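Local coordinates for protein diphosphomevalonate decarboxylase, putative (Trypanosoma brucei, PDB 2HKE) that probably catalyses the ATP-dependent decarboxylation of (R)-5-diphosphomevalonate to isopentenyl diphosphate, the isoprenoid precursor made by the mevalonate pathway, at residues A125-R128 against T133-V136; K96-V101 against R128-T133; F325-G328 against L332-K335. The protein carries 1 engineered substitution. One frame throughout, in Å; residues are numbered along the deposited sequence.

Interaction 1: A125-R128 against T133-V136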
loop_
_atom_site.group_PDB
_atom_site.type_symbol
_atom_site.label_atom_id
_atom_site.label_comp_id
_atom_site.label_asym_id
_atom_site.label_seq_id
_atom_site.Cartn_x
_atom_site.Cartn_y
_atom_site.Cartn_z
ATOM N N ALA A 125 -13.471 -11.291 3.829
ATOM C CA ALA A 125 -14.340 -11.835 4.884
ATOM C C ALA A 125 -15.789 -11.862 4.415
ATOM O O ALA A 125 -16.487 -12.845 4.632
ATOM C CB ALA A 125 -14.194 -11.008 6.201
ATOM N N LEU A 126 -16.245 -10.797 3.762
ATOM C CA LEU A 126 -17.606 -10.705 3.304
ATOM C C LEU A 126 -17.904 -11.726 2.214
ATOM O O LEU A 126 -18.974 -12.327 2.196
ATOM C CB LEU A 126 -17.924 -9.308 2.785
ATOM C CG LEU A 126 -18.122 -8.244 3.849
ATOM C CD1 LEU A 126 -18.084 -6.840 3.235
ATOM C CD2 LEU A 126 -19.421 -8.525 4.614
ATOM N N ILE A 127 -16.974 -11.889 1.291
ATOM C CA ILE A 127 -17.168 -12.773 0.143
ATOM C C ILE A 127 -17.274 -14.219 0.686
ATOM O O ILE A 127 -18.106 -14.962 0.226
ATOM C CB ILE A 127 -16.028 -12.642 -0.883
ATOM C CG1 ILE A 127 -16.212 -11.375 -1.731
ATOM C CG2 ILE A 127 -15.957 -13.856 -1.818
ATOM C CD1 ILE A 127 -14.923 -10.924 -2.393
ATOM N N ARG A 128 -16.456 -14.576 1.652
ATOM C CA ARG A 128 -16.523 -15.923 2.221
ATOM C C ARG A 128 -17.851 -16.124 2.932
ATOM O O ARG A 128 -18.571 -17.089 2.653
ATOM C CB ARG A 128 -15.364 -16.232 3.137
ATOM C CG ARG A 128 -15.385 -17.705 3.563
ATOM C CD ARG A 128 -14.162 -18.191 4.149
ATOM N NE ARG A 128 -13.183 -18.541 3.144
ATOM C CZ ARG A 128 -12.042 -19.136 3.423
ATOM N NH1 ARG A 128 -11.723 -19.447 4.679
ATOM N NH2 ARG A 128 -11.210 -19.391 2.445
ATOM N N THR A 133 -19.975 -14.807 -5.565
ATOM C CA THR A 133 -19.143 -15.162 -6.689
ATOM C C THR A 133 -18.129 -14.087 -7.104
ATOM O O THR A 133 -17.301 -14.296 -8.017
ATOM C CB THR A 133 -20.032 -15.466 -7.901
ATOM O OG1 THR A 133 -20.896 -14.347 -8.166
ATOM C CG2 THR A 133 -20.852 -16.724 -7.596
ATOM N N THR A 134 -18.216 -12.918 -6.497
ATOM C CA THR A 134 -17.280 -11.859 -6.867
ATOM C C THR A 134 -15.894 -12.154 -6.277
ATOM O O THR A 134 -15.773 -12.847 -5.293
ATOM C CB THR A 134 -17.827 -10.459 -6.486
ATOM O OG1 THR A 134 -16.888 -9.470 -6.912
ATOM C CG2 THR A 134 -17.991 -10.331 -5.014
ATOM N N ASN A 135 -14.840 -11.639 -6.910
ATOM C CA ASN A 135 -13.519 -11.895 -6.394
ATOM C C ASN A 135 -13.080 -10.817 -5.397
ATOM O O ASN A 135 -13.601 -9.688 -5.403
ATOM C CB ASN A 135 -12.493 -12.100 -7.511
ATOM C CG ASN A 135 -12.347 -10.883 -8.391
ATOM O OD1 ASN A 135 -11.749 -9.867 -8.005
ATOM N ND2 ASN A 135 -12.919 -10.976 -9.587
ATOM N N VAL A 136 -12.146 -11.197 -4.537
ATOM C CA VAL A 136 -11.731 -10.349 -3.465
ATOM C C VAL A 136 -11.262 -9.010 -4.025
ATOM O O VAL A 136 -11.584 -7.952 -3.439
ATOM C CB VAL A 136 -10.623 -11.007 -2.605
ATOM C CG1 VAL A 136 -9.944 -9.946 -1.673
ATOM C CG2 VAL A 136 -11.222 -12.178 -1.802
#
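Ile-127 meets Thr-134, Asn-135 and Val-136, and its side chain supplies every helix-side atom that touches residues 133-136. The carbon-to-carbon packing centres on CD1. This methyl lies 3.4 Å from Val-136 CA, tighter than usual van der Waals contact, and 4.0 Å from Val-136 CG2. Its reach follows from the torsions: CG1 stands beside the backbone N (chi1 -78°) and the chain then extends (chi2 160°), carrying CD1 out to the loop. A further approach, Ile-127 CG1 to Thr-134 CG2 at 3.9 Å, with the two side chains crossing at about a right angle, belongs to one of two deposited Thr-134 conformers and is correspondingly doubtful.

The second kind of contact sets methyls against backbone carbonyls. Ile-127 CD1 is 3.5 Å from Asn-135 O, while Ile-127 CG2, anti to its own backbone N, is 3.6 Å from Thr-134 O. These are van der Waals approaches of aliphatic carbons to oxygen, and no hydrogen bond crosses between the segments.

A short connection joins two successive helices of the N-terminal domain of the decarboxylase. Helix 114-130 ends, the chain doubles back, and helix 136-143 starts beside the turn it has just left, with the CA atoms of Ile-127 and Val-136 7.0 Å apart.

Polar interactions fix the loop from outside the apolar contact. Asn-135 occupies the N-cap position, its OD1 accepting from Met-138 N in the first turn of the new helix. Ser-132 OG bonds to Thr-134 N, and Val-136 O bonds to Ser-123 OG, tying the second helix start to helix 114-130. Leu-85 of helix 76-86 also packs on Ile-127, and His-84 of the same helix touches Thr-134.

Interaction 2: K96-V101 against R128-T133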
loop_
_atom_site.group_PDB
_atom_site.type_symbol
_atom_site.label_atom_id
_atom_site.label_comp_id
_atom_site.label_asym_id
_atom_site.label_seq_id
_atom_site.Cartn_x
_atom_site.Cartn_y
_atom_site.Cartn_z
ATOM N N LYS A 96 -29.803 -11.606 4.339
ATOM C CA LYS A 96 -29.202 -11.582 5.652
ATOM C C LYS A 96 -28.523 -10.239 5.821
ATOM O O LYS A 96 -28.017 -9.671 4.850
ATOM C CB LYS A 96 -28.144 -12.679 5.794
ATOM C CG LYS A 96 -28.627 -14.085 5.538
ATOM C CD LYS A 96 -29.301 -14.663 6.759
ATOM C CE LYS A 96 -29.825 -16.086 6.491
ATOM N NZ LYS A 96 -31.079 -16.022 5.663
ATOM N N LYS A 97 -28.518 -9.749 7.056
ATOM C CA LYS A 97 -27.713 -8.607 7.436
ATOM C C LYS A 97 -26.409 -9.142 8.013
ATOM O O LYS A 97 -26.294 -10.316 8.380
ATOM C CB LYS A 97 -28.401 -7.751 8.503
ATOM C CG LYS A 97 -29.806 -7.314 8.161
ATOM C CD LYS A 97 -29.846 -6.385 6.965
ATOM C CE LYS A 97 -31.256 -6.259 6.438
ATOM N NZ LYS A 97 -31.827 -7.594 6.108
ATOM N N VAL A 98 -25.438 -8.257 8.123
ATOM C CA VAL A 98 -24.133 -8.642 8.569
ATOM C C VAL A 98 -23.624 -7.679 9.640
ATOM O O VAL A 98 -23.881 -6.476 9.577
ATOM C CB VAL A 98 -23.186 -8.718 7.350
ATOM C CG1 VAL A 98 -23.096 -7.353 6.618
ATOM C CG2 VAL A 98 -21.835 -9.247 7.739
ATOM N N ASN A 99 -22.954 -8.225 10.646
ATOM C CA ASN A 99 -22.145 -7.434 11.590
ATOM C C ASN A 99 -20.702 -7.519 11.130
ATOM O O ASN A 99 -20.167 -8.606 11.039
ATOM C CB ASN A 99 -22.131 -7.964 13.037
ATOM C CG ASN A 99 -23.503 -8.017 13.685
ATOM O OD1 ASN A 99 -23.894 -9.075 14.197
ATOM N ND2 ASN A 99 -24.205 -6.895 13.730
ATOM N N ILE A 100 -20.095 -6.380 10.854
ATOM C CA ILE A 100 -18.691 -6.283 10.458
ATOM C C ILE A 100 -17.930 -5.571 11.558
ATOM O O ILE A 100 -18.358 -4.494 12.009
ATOM C CB ILE A 100 -18.551 -5.399 9.195
ATOM C CG1 ILE A 100 -19.449 -5.898 8.057
ATOM C CG2 ILE A 100 -17.099 -5.319 8.736
ATOM C CD1 ILE A 100 -19.569 -4.903 6.947
ATOM N N VAL A 101 -16.802 -6.150 11.947
ATOM C CA VAL A 101 -15.963 -5.600 13.006
ATOM C C VAL A 101 -14.554 -5.587 12.465
ATOM O O VAL A 101 -14.033 -6.632 12.068
ATOM C CB VAL A 101 -16.053 -6.474 14.285
ATOM C CG1 VAL A 101 -15.068 -5.989 15.347
ATOM C CG2 VAL A 101 -17.495 -6.527 14.808
ATOM N N ARG A 128 -16.456 -14.576 1.652
ATOM C CA ARG A 128 -16.523 -15.923 2.221
ATOM C C ARG A 128 -17.851 -16.124 2.932
ATOM O O ARG A 128 -18.571 -17.089 2.653
ATOM C CB ARG A 128 -15.364 -16.232 3.137
ATOM C CG ARG A 128 -15.385 -17.705 3.563
ATOM C CD ARG A 128 -14.162 -18.191 4.149
ATOM N NE ARG A 128 -13.183 -18.541 3.144
ATOM C CZ ARG A 128 -12.042 -19.136 3.423
ATOM N NH1 ARG A 128 -11.723 -19.447 4.679
ATOM N NH2 ARG A 128 -11.210 -19.391 2.445
ATOM N N ALA A 129 -18.219 -15.175 3.785
ATOM C CA ALA A 129 -19.453 -15.277 4.581
ATOM C C ALA A 129 -20.709 -15.386 3.747
ATOM O O ALA A 129 -21.612 -16.160 4.085
ATOM C CB ALA A 129 -19.584 -14.055 5.536
ATOM N N PHE A 130 -20.788 -14.618 2.674
ATOM C CA PHE A 130 -21.974 -14.570 1.839
ATOM C C PHE A 130 -21.946 -15.556 0.679
ATOM O O PHE A 130 -22.884 -15.591 -0.129
ATOM C CB PHE A 130 -22.152 -13.144 1.304
ATOM C CG PHE A 130 -22.855 -12.223 2.252
ATOM C CD1 PHE A 130 -22.153 -11.548 3.252
ATOM C CD2 PHE A 130 -24.222 -12.045 2.175
ATOM C CE1 PHE A 130 -22.827 -10.681 4.127
ATOM C CE2 PHE A 130 -24.909 -11.193 3.073
ATOM C CZ PHE A 130 -24.196 -10.530 4.057
ATOM N N LYS A 131 -20.838 -16.282 0.547
ATOM C CA LYS A 131 -20.588 -17.122 -0.609
ATOM C C LYS A 131 -20.860 -16.417 -1.930
ATOM O O LYS A 131 -21.553 -16.934 -2.838
ATOM C CB LYS A 131 -21.394 -18.397 -0.481
ATOM C CG LYS A 131 -21.242 -19.016 0.884
ATOM C CD LYS A 131 -21.966 -20.317 0.986
ATOM C CE LYS A 131 -21.419 -21.148 2.143
ATOM N NZ LYS A 131 -20.015 -21.583 1.816
ATOM N N SER A 132 -20.283 -15.219 -2.062
ATOM C CA SER A 132 -20.453 -14.414 -3.245
ATOM C C SER A 132 -19.533 -14.920 -4.323
ATOM O O SER A 132 -18.416 -15.343 -4.040
ATOM C CB SER A 132 -20.157 -12.911 -2.954
ATOM O OG SER A 132 -19.981 -12.100 -4.110
ATOM N N THR A 133 -19.975 -14.807 -5.565
ATOM C CA THR A 133 -19.143 -15.162 -6.689
ATOM C C THR A 133 -18.129 -14.087 -7.104
ATOM O O THR A 133 -17.301 -14.296 -8.017
ATOM C CB THR A 133 -20.032 -15.466 -7.901
ATOM O OG1 THR A 133 -20.896 -14.347 -8.166
ATOM C CG2 THR A 133 -20.852 -16.724 -7.596
#
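Phe-130 presents the edge of its ring to Val-98 and Lys-96. Ring atom CE1 is 3.8 Å from Val-98 CB and CZ 3.9 Å from the same atom, with Val-98 CB near the ring plane, so the valine branch point meets the rim and neither methyl lies over a face. Val-98 puts CG1 between its backbone N and carbonyl carbon (chi1 59°) and CG2 anti to the N. CG1 and CG2 thus fork around the rim, at 4.2 and 4.0 Å from Phe-130 CE1.

Phe-130 CG stands beside its own backbone N, anti to the carbonyl carbon (chi1 -84°), and a chi2 of 85° turns the ring across the CA-CB-CG plane. From the end of helix 114-130 the ring thereby reaches the beginning of strand 97-104. The helix finishes in a Schellman motif, with Lys-131 at positive phi and its N bonded to Arg-128 O. Lys-96 leads its side chain away, NZ bonding to Glu-92 O.

Lys-96 O also lies at the ring edge, 3.9 Å from Phe-130 CE2. Arg-86 NH2 is its hydrogen-bond donor; the ring's weakly positive rim probably adds only a slight electrostatic attraction to what is otherwise dispersion packing.

Interaction 3: F325-G328 against L332-K335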
loop_
_atom_site.group_PDB
_atom_site.type_symbol
_atom_site.label_atom_id
_atom_site.label_comp_id
_atom_site.label_asym_id
_atom_site.label_seq_id
_atom_site.Cartn_x
_atom_site.Cartn_y
_atom_site.Cartn_z
ATOM N N PHE A 325 12.477 0.032 15.626
ATOM C CA PHE A 325 12.607 -0.879 14.482
ATOM C C PHE A 325 11.560 -1.973 14.603
ATOM O O PHE A 325 11.433 -2.607 15.660
ATOM C CB PHE A 325 13.956 -1.560 14.487
ATOM C CG PHE A 325 15.077 -0.779 13.938
ATOM C CD1 PHE A 325 15.251 0.547 14.266
ATOM C CD2 PHE A 325 16.026 -1.386 13.161
ATOM C CE1 PHE A 325 16.307 1.238 13.830
ATOM C CE2 PHE A 325 17.097 -0.686 12.688
ATOM C CZ PHE A 325 17.226 0.644 13.017
ATOM N N PHE A 326 10.840 -2.235 13.522
ATOM C CA PHE A 326 9.881 -3.301 13.477
ATOM C C PHE A 326 10.230 -4.191 12.284
ATOM O O PHE A 326 9.789 -3.938 11.171
ATOM C CB PHE A 326 8.483 -2.718 13.384
ATOM C CG PHE A 326 8.059 -2.036 14.625
ATOM C CD1 PHE A 326 8.313 -0.704 14.809
ATOM C CD2 PHE A 326 7.470 -2.740 15.661
ATOM C CE1 PHE A 326 7.943 -0.070 16.022
ATOM C CE2 PHE A 326 7.109 -2.084 16.881
ATOM C CZ PHE A 326 7.351 -0.783 17.037
ATOM N N PHE A 327 11.081 -5.178 12.505
ATOM C CA PHE A 327 11.593 -6.005 11.431
ATOM C C PHE A 327 10.866 -7.350 11.424
ATOM O O PHE A 327 10.835 -8.023 12.424
ATOM C CB PHE A 327 13.095 -6.247 11.593
ATOM C CG PHE A 327 13.988 -5.191 10.930
ATOM C CD1 PHE A 327 13.706 -3.850 11.068
ATOM C CD2 PHE A 327 15.085 -5.570 10.178
ATOM C CE1 PHE A 327 14.520 -2.907 10.471
ATOM C CE2 PHE A 327 15.921 -4.629 9.614
ATOM C CZ PHE A 327 15.633 -3.317 9.760
ATOM N N GLY A 328 10.290 -7.726 10.300
ATOM C CA GLY A 328 9.736 -9.078 10.134
ATOM C C GLY A 328 10.843 -10.128 10.257
ATOM O O GLY A 328 10.596 -11.253 10.709
ATOM N N LEU A 332 17.963 -10.583 10.150
ATOM C CA LEU A 332 18.427 -9.486 9.372
ATOM C C LEU A 332 18.681 -8.278 10.295
ATOM O O LEU A 332 19.641 -7.528 10.147
ATOM C CB LEU A 332 17.359 -9.192 8.308
ATOM C CG LEU A 332 17.776 -8.293 7.205
ATOM C CD1 LEU A 332 19.132 -8.715 6.534
ATOM C CD2 LEU A 332 16.565 -8.183 6.189
ATOM N N LEU A 333 17.805 -8.088 11.257
ATOM C CA LEU A 333 17.995 -7.063 12.261
ATOM C C LEU A 333 19.316 -7.249 13.043
ATOM O O LEU A 333 20.064 -6.294 13.338
ATOM C CB LEU A 333 16.793 -7.047 13.210
ATOM C CG LEU A 333 16.958 -6.040 14.354
ATOM C CD1 LEU A 333 17.157 -4.601 13.824
ATOM C CD2 LEU A 333 15.782 -6.130 15.285
ATOM N N GLU A 334 19.609 -8.489 13.395
ATOM C CA GLU A 334 20.831 -8.745 14.106
ATOM C C GLU A 334 22.042 -8.400 13.236
ATOM O O GLU A 334 23.032 -7.894 13.730
ATOM C CB GLU A 334 20.893 -10.181 14.574
ATOM C CG GLU A 334 22.087 -10.373 15.547
ATOM C CD GLU A 334 22.131 -9.290 16.652
ATOM O OE1 GLU A 334 21.137 -9.193 17.421
ATOM O OE2 GLU A 334 23.131 -8.533 16.699
ATOM N N LYS A 335 21.932 -8.626 11.930
ATOM C CA LYS A 335 22.995 -8.231 11.013
ATOM C C LYS A 335 23.179 -6.706 10.940
ATOM O O LYS A 335 24.283 -6.235 10.833
ATOM C CB LYS A 335 22.767 -8.811 9.635
ATOM C CG LYS A 335 23.079 -10.286 9.572
ATOM C CD LYS A 335 22.880 -10.825 8.166
ATOM C CE LYS A 335 23.989 -11.796 7.755
ATOM N NZ LYS A 335 23.538 -12.711 6.607
#
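Leu-333 sets one methyl against two aromatic rings, those of Phe-325 and Phe-327. CD1 stands over the face of Phe-327, 4.2 Å from the ring centroid and only 6° off the ring normal, which is a well-centred CH-pi contact. The same methyl approaches Phe-325 obliquely, its nearest atom there being CD2 at 3.5 Å.

The two phenylalanines lie two residues apart on strand 325-327 and so project from the same side of it, toward the helix. In both, CG is anti to the carbonyl carbon and the second torsions are nearly equal, which leaves the ring planes similarly tilted. CD1 can therefore sit above the Phe-327 ring while meeting Phe-325 obliquely at CD2.

Leucine conformation explains the placement. With CG anti to the backbone N (chi1 177°) and CD1 turned back by a chi2 of 59°, the methyl is carried from the helix over the strand residues. The base of the side chain meets Phe-327 as well: Leu-333 CB is 3.8 Å from Phe-327 CD2, nearer the rim of the ring than its centre. No hydrogen bond joins the segments, and the side-chain contact is wholly apolar.

Strand 325-327 is outermost in the five-stranded mixed sheet of the C-terminal domain and runs parallel to strand 358-363, with helix 330-338 between them in the chain, a beta-alpha-beta unit. The contact joins the first strand of that unit to the helix right after it, the CA atoms of Phe-327 and Leu-333 being 6.5 Å apart. Helix 307-317 packs alongside through Val-311 and Met-315 on Phe-325 and Leu-307 on Phe-327, while Leu-359 and Gln-361 of strand 358-363 touch Phe-325 and Phe-327, respectively.

Interactions 1 and 2 are neighbours, their centres 8 Å apart, and both use helix 114-130. They touch directly, through a probable hydrogen bond from Ser-132 N to Ile-127 O and by packing of Leu-126 on Val-98. Interaction 2 is the buried one, holding the helix end to strand 97-104 of the N-terminal sheet; interaction 1 is partly buried and faces the following loop. Interaction 3, partly buried too, belongs to the C-terminal domain, its centre 35 and 38 Å from the other two. All three lack hydrogen bonds across their segments, but the chemistry differs: aliphatic methyls against loop backbone and a valine, an aromatic edge against a strand, and a methyl over an aromatic face.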